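Local coordinates for protein 6-phospho-beta-glucosidase BglT (Thermotoga maritima, PDB 1UP7) that hydrolyses cellobiose 6'-phosphate to glucose 6-phosphate and glucose, using NAD+ and a manganese ion as cofactors, at residues A[79-84]-A[119-124]; A[128-133]-A[155-160]; A[144-149]-A[369-374]. All blocks are in the same frame, centred on the assembly; numbering follows the deposited sequence.

Contact 1 of 3, residues A[79-84]-A[119-124]. With NAD (nicotinamide-adenine-dinucleotide), chain I.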
loop_
_atom_site.group_PDB
_atom_site.type_symbol
_atom_site.label_atom_id
_atom_site.label_comp_id
_atom_site.label_asym_id
_atom_site.label_seq_id
_atom_site.Cartn_x
_atom_site.Cartn_y
_atom_site.Cartn_z
ATOM N N PHE A 79 -19.833 26.704 -4.485
ATOM C CA PHE A 79 -18.824 27.522 -5.166
ATOM C C PHE A 79 -19.086 27.488 -6.653
ATOM O O PHE A 79 -18.954 26.433 -7.291
ATOM C CB PHE A 79 -17.401 26.990 -4.933
ATOM C CG PHE A 79 -16.827 27.338 -3.606
ATOM C CD1 PHE A 79 -17.596 28.005 -2.632
ATOM C CD2 PHE A 79 -15.519 26.977 -3.305
ATOM C CE1 PHE A 79 -17.060 28.305 -1.382
ATOM C CE2 PHE A 79 -14.954 27.296 -2.054
ATOM C CZ PHE A 79 -15.732 27.962 -1.096
ATOM N N GLN A 80 -19.394 28.647 -7.214
ATOM C CA GLN A 80 -19.785 28.743 -8.614
ATOM C C GLN A 80 -19.285 30.086 -9.193
ATOM O O GLN A 80 -19.815 30.630 -10.163
ATOM C CB GLN A 80 -21.300 28.517 -8.670
ATOM C CG GLN A 80 -22.073 29.500 -9.392
ATOM C CD GLN A 80 -23.567 29.416 -9.153
ATOM O OE1 GLN A 80 -24.107 28.360 -8.885
ATOM N NE2 GLN A 80 -24.245 30.534 -9.346
ATOM N N PHE A 81 -18.227 30.594 -8.589
ATOM C CA PHE A 81 -17.565 31.835 -9.018
ATOM C C PHE A 81 -16.368 31.566 -9.933
ATOM O O PHE A 81 -15.746 30.523 -9.870
ATOM C CB PHE A 81 -17.110 32.669 -7.799
ATOM C CG PHE A 81 -16.221 31.928 -6.852
ATOM C CD1 PHE A 81 -16.764 31.131 -5.847
ATOM C CD2 PHE A 81 -14.825 32.013 -6.973
ATOM C CE1 PHE A 81 -15.931 30.438 -4.961
ATOM C CE2 PHE A 81 -13.988 31.317 -6.100
ATOM C CZ PHE A 81 -14.546 30.517 -5.100
ATOM N N ARG A 82 -16.054 32.518 -10.786
ATOM C CA ARG A 82 -14.901 32.404 -11.655
ATOM C C ARG A 82 -13.835 33.395 -11.202
ATOM O O ARG A 82 -13.976 34.585 -11.440
ATOM C CB ARG A 82 -15.310 32.697 -13.096
ATOM C CG ARG A 82 -14.238 32.426 -14.155
ATOM C CD ARG A 82 -14.661 32.870 -15.555
ATOM N NE ARG A 82 -15.807 32.118 -16.047
ATOM C CZ ARG A 82 -15.730 30.892 -16.565
ATOM N NH1 ARG A 82 -14.544 30.272 -16.677
ATOM N NH2 ARG A 82 -16.831 30.291 -16.973
ATOM N N PRO A 83 -12.775 32.925 -10.553
ATOM C CA PRO A 83 -11.673 33.814 -10.180
ATOM C C PRO A 83 -11.100 34.510 -11.422
ATOM O O PRO A 83 -10.772 33.849 -12.411
ATOM C CB PRO A 83 -10.649 32.871 -9.523
ATOM C CG PRO A 83 -11.468 31.627 -9.105
ATOM C CD PRO A 83 -12.541 31.536 -10.135
ATOM N N GLY A 84 -11.041 35.837 -11.376
ATOM C CA GLY A 84 -10.536 36.645 -12.467
ATOM C C GLY A 84 -11.501 36.938 -13.588
ATOM O O GLY A 84 -11.132 37.651 -14.513
ATOM N N PHE A 119 -6.712 29.334 -6.011
ATOM C CA PHE A 119 -6.223 28.870 -4.711
ATOM C C PHE A 119 -6.346 29.900 -3.562
ATOM O O PHE A 119 -6.859 29.560 -2.493
ATOM C CB PHE A 119 -4.763 28.295 -4.804
ATOM C CG PHE A 119 -4.636 27.003 -5.620
ATOM C CD1 PHE A 119 -5.748 26.175 -5.851
ATOM C CD2 PHE A 119 -3.393 26.612 -6.127
ATOM C CE1 PHE A 119 -5.631 24.981 -6.588
ATOM C CE2 PHE A 119 -3.253 25.418 -6.863
ATOM C CZ PHE A 119 -4.375 24.608 -7.105
ATOM N N PRO A 120 -5.883 31.146 -3.749
ATOM C CA PRO A 120 -6.003 32.155 -2.666
ATOM C C PRO A 120 -7.459 32.457 -2.266
ATOM O O PRO A 120 -7.752 32.623 -1.080
ATOM C CB PRO A 120 -5.341 33.414 -3.251
ATOM C CG PRO A 120 -4.529 32.924 -4.437
ATOM C CD PRO A 120 -5.215 31.704 -4.951
ATOM N N ILE A 121 -8.348 32.516 -3.244
ATOM C CA ILE A 121 -9.751 32.763 -2.975
ATOM C C ILE A 121 -10.382 31.573 -2.263
ATOM O O ILE A 121 -11.076 31.789 -1.257
ATOM C CB ILE A 121 -10.495 33.177 -4.273
ATOM C CG1 ILE A 121 -9.991 34.540 -4.771
ATOM C CG2 ILE A 121 -11.987 33.294 -4.043
ATOM C CD1 ILE A 121 -10.211 34.775 -6.327
ATOM N N VAL A 122 -10.111 30.334 -2.715
ATOM C CA VAL A 122 -10.683 29.194 -2.009
ATOM C C VAL A 122 -10.091 29.021 -0.596
ATOM O O VAL A 122 -10.815 28.630 0.330
ATOM C CB VAL A 122 -10.762 27.851 -2.828
ATOM C CG1 VAL A 122 -10.912 28.083 -4.335
ATOM C CG2 VAL A 122 -9.662 26.944 -2.502
ATOM N N GLU A 123 -8.810 29.376 -0.423
ATOM C CA GLU A 123 -8.160 29.295 0.868
ATOM C C GLU A 123 -8.899 30.154 1.876
ATOM O O GLU A 123 -9.238 29.701 2.977
ATOM C CB GLU A 123 -6.693 29.750 0.782
ATOM C CG GLU A 123 -5.749 28.664 1.228
ATOM C CD GLU A 123 -4.293 29.035 1.140
ATOM O OE1 GLU A 123 -3.918 29.800 0.220
ATOM O OE2 GLU A 123 -3.530 28.542 2.024
ATOM N N GLU A 124 -9.179 31.389 1.475
ATOM C CA GLU A 124 -9.875 32.350 2.324
ATOM C C GLU A 124 -11.304 31.884 2.611
ATOM O O GLU A 124 -11.749 31.878 3.774
ATOM C CB GLU A 124 -9.858 33.739 1.649
ATOM C CG GLU A 124 -10.055 34.919 2.606
ATOM C CD GLU A 124 -10.679 36.146 1.906
ATOM O OE1 GLU A 124 -9.918 37.018 1.348
ATOM O OE2 GLU A 124 -11.940 36.242 1.903
HETATM P PA NAD I . -18.892 33.663 -14.541
HETATM O O1A NAD I . -17.839 34.475 -15.182
HETATM O O2A NAD I . -20.344 34.069 -14.875
HETATM O O5B NAD I . -18.609 33.816 -12.953
HETATM C C5B NAD I . -19.643 33.577 -12.034
HETATM C C4B NAD I . -19.734 34.721 -11.033
HETATM O O4B NAD I . -18.633 34.683 -10.128
HETATM C C3B NAD I . -19.737 36.117 -11.643
HETATM O O3B NAD I . -20.979 36.728 -11.327
HETATM C C2B NAD I . -18.573 36.842 -10.964
HETATM O O2B NAD I . -18.885 38.184 -10.650
HETATM C C1B NAD I . -18.439 36.030 -9.688
HETATM N N9A NAD I . -17.142 36.120 -9.024
HETATM C C8A NAD I . -15.876 36.258 -9.561
HETATM N N7A NAD I . -15.013 36.249 -8.522
HETATM C C5A NAD I . -15.674 36.058 -7.366
HETATM C C6A NAD I . -15.286 35.984 -6.034
HETATM N N6A NAD I . -14.012 36.086 -5.670
HETATM N N1A NAD I . -16.257 35.805 -5.056
HETATM C C2A NAD I . -17.595 35.720 -5.401
HETATM N N3A NAD I . -17.967 35.825 -6.719
HETATM C C4A NAD I . -17.023 35.992 -7.673
HETATM O O3 NAD I . -18.604 32.145 -14.990
HETATM P PN NAD I . -19.607 30.896 -15.008
HETATM O O1N NAD I . -19.621 30.488 -16.436
HETATM O O2N NAD I . -20.850 31.131 -14.307
HETATM O O5D NAD I . -18.864 29.789 -14.125
HETATM C C5D NAD I . -18.288 30.027 -12.853
HETATM C C4D NAD I . -17.308 28.882 -12.555
HETATM O O4D NAD I . -17.944 27.605 -12.514
HETATM C C3D NAD I . -16.226 28.762 -13.618
HETATM O O3D NAD I . -15.046 28.493 -12.924
HETATM C C2D NAD I . -16.644 27.566 -14.468
HETATM O O2D NAD I . -15.578 26.863 -15.083
HETATM C C1D NAD I . -17.459 26.713 -13.523
HETATM N N1N NAD I . -18.680 26.246 -14.185
HETATM C C2N NAD I . -19.848 26.511 -13.506
HETATM C C3N NAD I . -21.070 26.132 -14.006
HETATM C C7N NAD I . -22.312 26.473 -13.216
HETATM O O7N NAD I . -23.363 25.549 -13.008
HETATM N N7N NAD I . -22.400 27.703 -12.687
HETATM C C4N NAD I . -21.084 25.465 -15.234
HETATM C C5N NAD I . -19.899 25.177 -15.941
HETATM C C6N NAD I . -18.682 25.582 -15.394
#
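Ile-121, on helix 119-124, is the bump of this contact, and its two branches settle against two neighbouring parts of segment 79-84, the rings of Phe-81 and Pro-83. Its CG2 comes up against the ring of Phe-81, 3.5 Å from CE2, while the longer arm carries CD1 to within 3.7 Å of Pro-83 CB. The side chains of Phe-81 and Ile-121 run alongside one another, pointing opposite ways, and a branched side chain suits the place because it touches ring and proline at once. The next residue, Val-122, presents the shorter knob: its CB lies 4.3 Å from Phe-79 CE2, its CG1 more loosely near Phe-81 CZ. The two phenylalanine rings also touch: Phe-81 CE1 sits 3.5 Å above the plane of the Phe-79 ring, toward its rim.

The segment leaves the end of strand 76-79 in the Rossmann-type parallel sheet, where such loops hold the dinucleotide. At Phe-81 a chi1 of 56° sets CG between backbone N and carbonyl carbon, which starts the ring toward Ile-121; CB lies 3.3 Å from NAD C4A. Ile-121 CG2 also reaches the purine, 3.8 Å from NAD N6A, so the same methyl serves protein packing and adenine pocket. Arg-82 turns the other way, toward the pyrophosphate. NAD C3D lies over the centre of one face of its guanidinium, NE donates to O3 and O1A of NAD, and NH2 gives its shorter bond, 2.8 Å, to NAD O1N. The remaining nitrogen, NH1, forms a salt bridge with Glu-105 OE2, which would probably help to fix the rotation of the guanidinium.

Contact 2 of 3, residues A[128-133]-A[155-160]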
loop_
_atom_site.group_PDB
_atom_site.type_symbol
_atom_site.label_atom_id
_atom_site.label_comp_id
_atom_site.label_asym_id
_atom_site.label_seq_id
_atom_site.Cartn_x
_atom_site.Cartn_y
_atom_site.Cartn_z
ATOM N N THR A 128 -13.068 30.612 6.198
ATOM C CA THR A 128 -14.251 31.234 6.779
ATOM C C THR A 128 -15.374 30.213 7.041
ATOM O O THR A 128 -16.022 30.261 8.101
ATOM C CB THR A 128 -14.775 32.391 5.869
ATOM O OG1 THR A 128 -13.767 33.383 5.753
ATOM C CG2 THR A 128 -15.907 33.165 6.530
ATOM N N VAL A 129 -15.620 29.311 6.077
ATOM C CA VAL A 129 -16.658 28.298 6.245
ATOM C C VAL A 129 -16.326 27.414 7.455
ATOM O O VAL A 129 -17.153 27.236 8.351
ATOM C CB VAL A 129 -16.847 27.450 4.956
ATOM C CG1 VAL A 129 -17.684 26.190 5.227
ATOM C CG2 VAL A 129 -17.439 28.301 3.822
ATOM N N ARG A 130 -15.106 26.899 7.495
ATOM C CA ARG A 130 -14.662 26.049 8.590
ATOM C C ARG A 130 -14.774 26.726 9.976
ATOM O O ARG A 130 -15.100 26.076 10.952
ATOM C CB ARG A 130 -13.262 25.499 8.258
ATOM C CG ARG A 130 -12.139 25.720 9.234
ATOM C CD ARG A 130 -10.729 25.415 8.630
ATOM N NE ARG A 130 -10.519 23.969 8.558
ATOM C CZ ARG A 130 -9.782 23.334 7.661
ATOM N NH1 ARG A 130 -9.123 24.000 6.732
ATOM N NH2 ARG A 130 -9.710 22.011 7.714
ATOM N N LYS A 131 -14.554 28.036 10.040
ATOM C CA LYS A 131 -14.582 28.745 11.330
ATOM C C LYS A 131 -15.996 29.158 11.734
ATOM O O LYS A 131 -16.203 29.584 12.850
ATOM C CB LYS A 131 -13.677 29.986 11.306
ATOM C CG LYS A 131 -12.222 29.686 11.678
ATOM C CD LYS A 131 -11.228 30.456 10.789
ATOM C CE LYS A 131 -10.286 31.372 11.612
ATOM N NZ LYS A 131 -9.158 31.985 10.795
ATOM N N THR A 132 -16.963 29.035 10.825
ATOM C CA THR A 132 -18.347 29.392 11.132
ATOM C C THR A 132 -19.289 28.180 11.075
ATOM O O THR A 132 -19.458 27.466 12.094
ATOM C CB THR A 132 -18.859 30.556 10.232
ATOM O OG1 THR A 132 -18.601 30.265 8.853
ATOM C CG2 THR A 132 -18.044 31.834 10.466
ATOM N N SER A 133 -19.876 27.927 9.909
ATOM C CA SER A 133 -20.936 26.932 9.764
ATOM C C SER A 133 -20.436 25.501 9.638
ATOM O O SER A 133 -21.185 24.551 9.825
ATOM C CB SER A 133 -21.773 27.255 8.522
ATOM O OG SER A 133 -20.966 27.329 7.333
ATOM N N LEU A 155 -5.558 21.797 2.453
ATOM C CA LEU A 155 -6.318 22.498 3.514
ATOM C C LEU A 155 -6.974 21.521 4.492
ATOM O O LEU A 155 -7.327 21.899 5.598
ATOM C CB LEU A 155 -7.356 23.458 2.945
ATOM C CG LEU A 155 -6.888 24.353 1.783
ATOM C CD1 LEU A 155 -8.041 25.228 1.375
ATOM C CD2 LEU A 155 -5.640 25.223 2.124
ATOM N N GLU A 156 -7.134 20.256 4.078
ATOM C CA GLU A 156 -7.660 19.206 4.954
ATOM C C GLU A 156 -9.036 19.603 5.474
ATOM O O GLU A 156 -9.330 19.495 6.664
ATOM C CB GLU A 156 -6.664 18.858 6.110
ATOM C CG GLU A 156 -5.313 18.307 5.610
ATOM C CD GLU A 156 -4.321 17.948 6.720
ATOM O OE1 GLU A 156 -4.715 17.367 7.745
ATOM O OE2 GLU A 156 -3.114 18.231 6.574
ATOM N N TYR A 157 -9.878 20.080 4.570
ATOM C CA TYR A 157 -11.280 20.295 4.876
ATOM C C TYR A 157 -12.099 19.189 4.229
ATOM O O TYR A 157 -12.211 19.136 3.002
ATOM C CB TYR A 157 -11.714 21.674 4.380
ATOM C CG TYR A 157 -13.082 22.063 4.870
ATOM C CD1 TYR A 157 -13.278 22.492 6.188
ATOM C CD2 TYR A 157 -14.184 21.973 4.031
ATOM C CE1 TYR A 157 -14.531 22.846 6.636
ATOM C CE2 TYR A 157 -15.442 22.327 4.468
ATOM C CZ TYR A 157 -15.620 22.753 5.765
ATOM O OH TYR A 157 -16.886 23.087 6.201
ATOM N N GLU A 158 -12.647 18.303 5.054
ATOM C CA GLU A 158 -13.236 17.062 4.570
ATOM C C GLU A 158 -14.477 17.264 3.695
ATOM O O GLU A 158 -14.620 16.626 2.654
ATOM C CB GLU A 158 -13.579 16.121 5.731
ATOM C CG GLU A 158 -14.228 14.852 5.185
ATOM C CD GLU A 158 -14.383 13.728 6.191
ATOM O OE1 GLU A 158 -14.663 14.002 7.397
ATOM O OE2 GLU A 158 -14.245 12.554 5.741
ATOM N N LYS A 159 -15.356 18.167 4.107
ATOM C CA LYS A 159 -16.638 18.374 3.446
ATOM C C LYS A 159 -16.543 19.330 2.281
ATOM O O LYS A 159 -17.244 20.352 2.231
ATOM C CB LYS A 159 -17.673 18.870 4.447
ATOM C CG LYS A 159 -18.170 17.763 5.371
ATOM C CD LYS A 159 -17.984 18.125 6.779
ATOM C CE LYS A 159 -19.295 18.525 7.396
ATOM N NZ LYS A 159 -19.639 19.881 6.937
ATOM N N PHE A 160 -15.683 18.982 1.325
ATOM C CA PHE A 160 -15.568 19.725 0.092
ATOM C C PHE A 160 -15.717 18.731 -1.045
ATOM O O PHE A 160 -14.869 17.834 -1.244
ATOM C CB PHE A 160 -14.222 20.415 0.041
ATOM C CG PHE A 160 -14.045 21.353 -1.135
ATOM C CD1 PHE A 160 -13.703 20.854 -2.415
ATOM C CD2 PHE A 160 -14.181 22.739 -0.968
ATOM C CE1 PHE A 160 -13.506 21.714 -3.487
ATOM C CE2 PHE A 160 -13.976 23.632 -2.067
ATOM C CZ PHE A 160 -13.643 23.125 -3.308
#
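Tyr-157 holds its CG anti to the backbone N (chi1 -170°), which starts the ring toward Arg-130 and Val-129, and Arg-130, reaching across from the other segment, bends at chi3 (-76°), where NE leaves the line of the chain. The contact joins the last turn of helix 109-131 to the turn between helix 144-155 and strand 160-162, within the Rossmann-type domain. A long, flexible arginine suits the span, because its aliphatic root and its charged tip do different work. Near the backbone, Arg-130 CB packs against the tyrosine ring, 3.4 Å from CE1. Farther out, Tyr-157 CD1 lies over one face of the guanidinium, toward its rim, with the two planes 89° apart.

NH1 and NH2 of Arg-130 both donate to Leu-155 O, at 3.0 and 3.2 Å, approaching from one side of its carbonyl plane. Glu-156 O receives a weak bond from NH2. These carbonyls belong to the chain just where helix 144-155 ends, and Glu-156, with positive phi, turns out of it. An alanine in place of Arg-130 would probably leave Leu-155 O without both of these donors and open a gap beside Tyr-157 CD1.

The side chains of Tyr-157 and Val-129 cross at about a right angle, and the tyrosine hydroxyl is hydrogen-bonded to Ala-135 O. Val-129 CG1 comes 3.3 Å from Tyr-157 OH.

Contact 3 of 3, residues A[144-149]-A[369-374]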
loop_
_atom_site.group_PDB
_atom_site.type_symbol
_atom_site.label_atom_id
_atom_site.label_comp_id
_atom_site.label_asym_id
_atom_site.label_seq_id
_atom_site.Cartn_x
_atom_site.Cartn_y
_atom_site.Cartn_z
ATOM N N SER A 144 -12.109 22.174 -11.193
ATOM C CA SER A 144 -12.818 21.658 -10.032
ATOM C C SER A 144 -12.105 20.508 -9.321
ATOM O O SER A 144 -12.091 20.504 -8.093
ATOM C CB SER A 144 -14.263 21.288 -10.433
ATOM O OG SER A 144 -14.988 20.818 -9.321
ATOM N N GLY A 145 -11.574 19.530 -10.083
ATOM C CA GLY A 145 -10.904 18.374 -9.515
ATOM C C GLY A 145 -9.602 18.782 -8.829
ATOM O O GLY A 145 -9.252 18.246 -7.760
ATOM N N HIS A 146 -8.897 19.730 -9.445
ATOM C CA HIS A 146 -7.629 20.226 -8.927
ATOM C C HIS A 146 -7.832 20.993 -7.605
ATOM O O HIS A 146 -7.059 20.853 -6.648
ATOM C CB HIS A 146 -6.949 21.115 -9.963
ATOM C CG HIS A 146 -5.508 21.413 -9.675
ATOM N ND1 HIS A 146 -4.703 22.073 -10.580
ATOM C CD2 HIS A 146 -4.727 21.160 -8.588
ATOM C CE1 HIS A 146 -3.493 22.224 -10.064
ATOM N NE2 HIS A 146 -3.477 21.670 -8.863
ATOM N N ILE A 147 -8.899 21.778 -7.554
ATOM C CA ILE A 147 -9.244 22.519 -6.361
ATOM C C ILE A 147 -9.649 21.563 -5.262
ATOM O O ILE A 147 -9.296 21.754 -4.118
ATOM C CB ILE A 147 -10.324 23.609 -6.690
ATOM C CG1 ILE A 147 -9.681 24.705 -7.541
ATOM C CG2 ILE A 147 -10.915 24.258 -5.375
ATOM C CD1 ILE A 147 -10.656 25.575 -8.280
ATOM N N THR A 148 -10.338 20.481 -5.615
ATOM C CA THR A 148 -10.678 19.476 -4.606
ATOM C C THR A 148 -9.442 18.806 -4.060
ATOM O O THR A 148 -9.360 18.606 -2.854
ATOM C CB THR A 148 -11.641 18.409 -5.187
ATOM O OG1 THR A 148 -12.763 19.068 -5.753
ATOM C CG2 THR A 148 -12.244 17.575 -4.114
ATOM N N GLU A 149 -8.483 18.453 -4.931
ATOM C CA GLU A 149 -7.208 17.894 -4.475
ATOM C C GLU A 149 -6.602 18.845 -3.444
ATOM O O GLU A 149 -6.144 18.440 -2.388
ATOM C CB GLU A 149 -6.223 17.717 -5.631
ATOM C CG GLU A 149 -4.804 17.279 -5.232
ATOM C CD GLU A 149 -4.726 15.877 -4.621
ATOM O OE1 GLU A 149 -5.481 14.980 -5.039
ATOM O OE2 GLU A 149 -3.894 15.664 -3.721
ATOM N N ARG A 369 -0.191 18.287 -7.823
ATOM C CA ARG A 369 0.452 18.481 -6.527
ATOM C C ARG A 369 1.660 19.403 -6.656
ATOM O O ARG A 369 1.927 20.192 -5.733
ATOM C CB ARG A 369 0.792 17.164 -5.777
ATOM C CG ARG A 369 -0.216 16.034 -5.965
ATOM C CD ARG A 369 -0.900 15.438 -4.752
ATOM N NE ARG A 369 -0.490 14.064 -4.585
ATOM C CZ ARG A 369 -1.202 13.044 -4.077
ATOM N NH1 ARG A 369 -2.454 13.164 -3.706
ATOM N NH2 ARG A 369 -0.611 11.864 -3.990
ATOM N N LEU A 370 2.373 19.337 -7.781
ATOM C CA LEU A 370 3.492 20.247 -7.995
ATOM C C LEU A 370 2.969 21.693 -8.092
ATOM O O LEU A 370 3.609 22.633 -7.594
ATOM C CB LEU A 370 4.267 19.896 -9.274
ATOM C CG LEU A 370 5.231 18.694 -9.192
ATOM C CD1 LEU A 370 5.692 18.277 -10.598
ATOM C CD2 LEU A 370 6.429 18.985 -8.243
ATOM N N THR A 371 1.820 21.872 -8.741
ATOM C CA THR A 371 1.232 23.192 -8.823
ATOM C C THR A 371 0.846 23.725 -7.429
ATOM O O THR A 371 1.139 24.878 -7.092
ATOM C CB THR A 371 0.038 23.180 -9.789
ATOM O OG1 THR A 371 0.503 22.854 -11.117
ATOM C CG2 THR A 371 -0.537 24.577 -9.934
ATOM N N ILE A 372 0.211 22.874 -6.629
ATOM C CA ILE A 372 -0.209 23.244 -5.282
ATOM C C ILE A 372 1.018 23.584 -4.429
ATOM O O ILE A 372 1.017 24.560 -3.680
ATOM C CB ILE A 372 -1.020 22.104 -4.645
ATOM C CG1 ILE A 372 -2.448 22.066 -5.246
ATOM C CG2 ILE A 372 -1.022 22.253 -3.182
ATOM C CD1 ILE A 372 -3.113 20.680 -5.175
ATOM N N GLU A 373 2.079 22.804 -4.586
ATOM C CA GLU A 373 3.305 23.020 -3.828
ATOM C C GLU A 373 3.938 24.379 -4.207
ATOM O O GLU A 373 4.357 25.149 -3.335
ATOM C CB GLU A 373 4.282 21.840 -4.018
ATOM C CG GLU A 373 3.987 20.670 -3.069
ATOM C CD GLU A 373 4.420 19.290 -3.607
ATOM O OE1 GLU A 373 5.301 19.205 -4.527
ATOM O OE2 GLU A 373 3.853 18.269 -3.094
ATOM N N ALA A 374 3.953 24.686 -5.502
ATOM C CA ALA A 374 4.477 25.967 -5.966
ATOM C C ALA A 374 3.675 27.113 -5.347
ATOM O O ALA A 374 4.249 28.107 -4.914
ATOM C CB ALA A 374 4.423 26.065 -7.485
#
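Helices 144-149 and 369-374 cross at -60° with their axes 10.4 Å apart at closest approach, and Glu-149 and Arg-369 bring the two backbones nearest. These same residues form the salt bridge: Arg-369 NH1 donates to Glu-149 OE2 over 2.9 Å in an almost straight bond (172°). The oxygen lies in the guanidinium plane at its edge, and NH1 meets it on the syn side, somewhat out of the carboxylate plane. A chi2 of 66° bends the Glu-149 chain, turning CD toward Arg-369; the buried carboxylate is further satisfied by Lys-365 and Asn-153, and Arg-369 NH2 pairs with Asp-331.

Ile-372 lies between the methylene of Glu-149 and the imidazole, its CD1 3.8 Å from Glu-149 CG and its CG1 3.8 Å from His-146 NE2. Thr-371 CB meets the edge of the His-146 ring, 3.7 Å from CE1. A histidine suits this seam: its carbons pack on aliphatic neighbours while NE2 is hydrogen-bonded to Glu-368 O.

On the side of helix 109-131, Phe-119 meets His-146 edge-to-face and also touches Ile-372. Helix 380-389 packs on Thr-371, and Ser-144, at the start of its helix, is hydrogen-bonded to Leu-163 just beyond strand 160-162.

In the fold
From the N terminus, the chain runs through the first strands of the parallel sheet before the loop after strand 76-79, which touches NAD; contact 1 closes when helix 109-131 comes back over that loop. Contact 2 opens farther along the same helix and closes after strand 136-139 and helix 144-155, in series with contact 1. Contact 3 begins inside the loop of contact 2, on helix 144-155, and closes some 220 residues later on helix 355-376; these two therefore cross. Contacts 1 and 2 tie together the Rossmann-type part, while contact 3 joins it to the C-terminal family region. Val-122 packs on Ile-147 between contacts 1 and 3, and Phe-160 links contact 2 to both others.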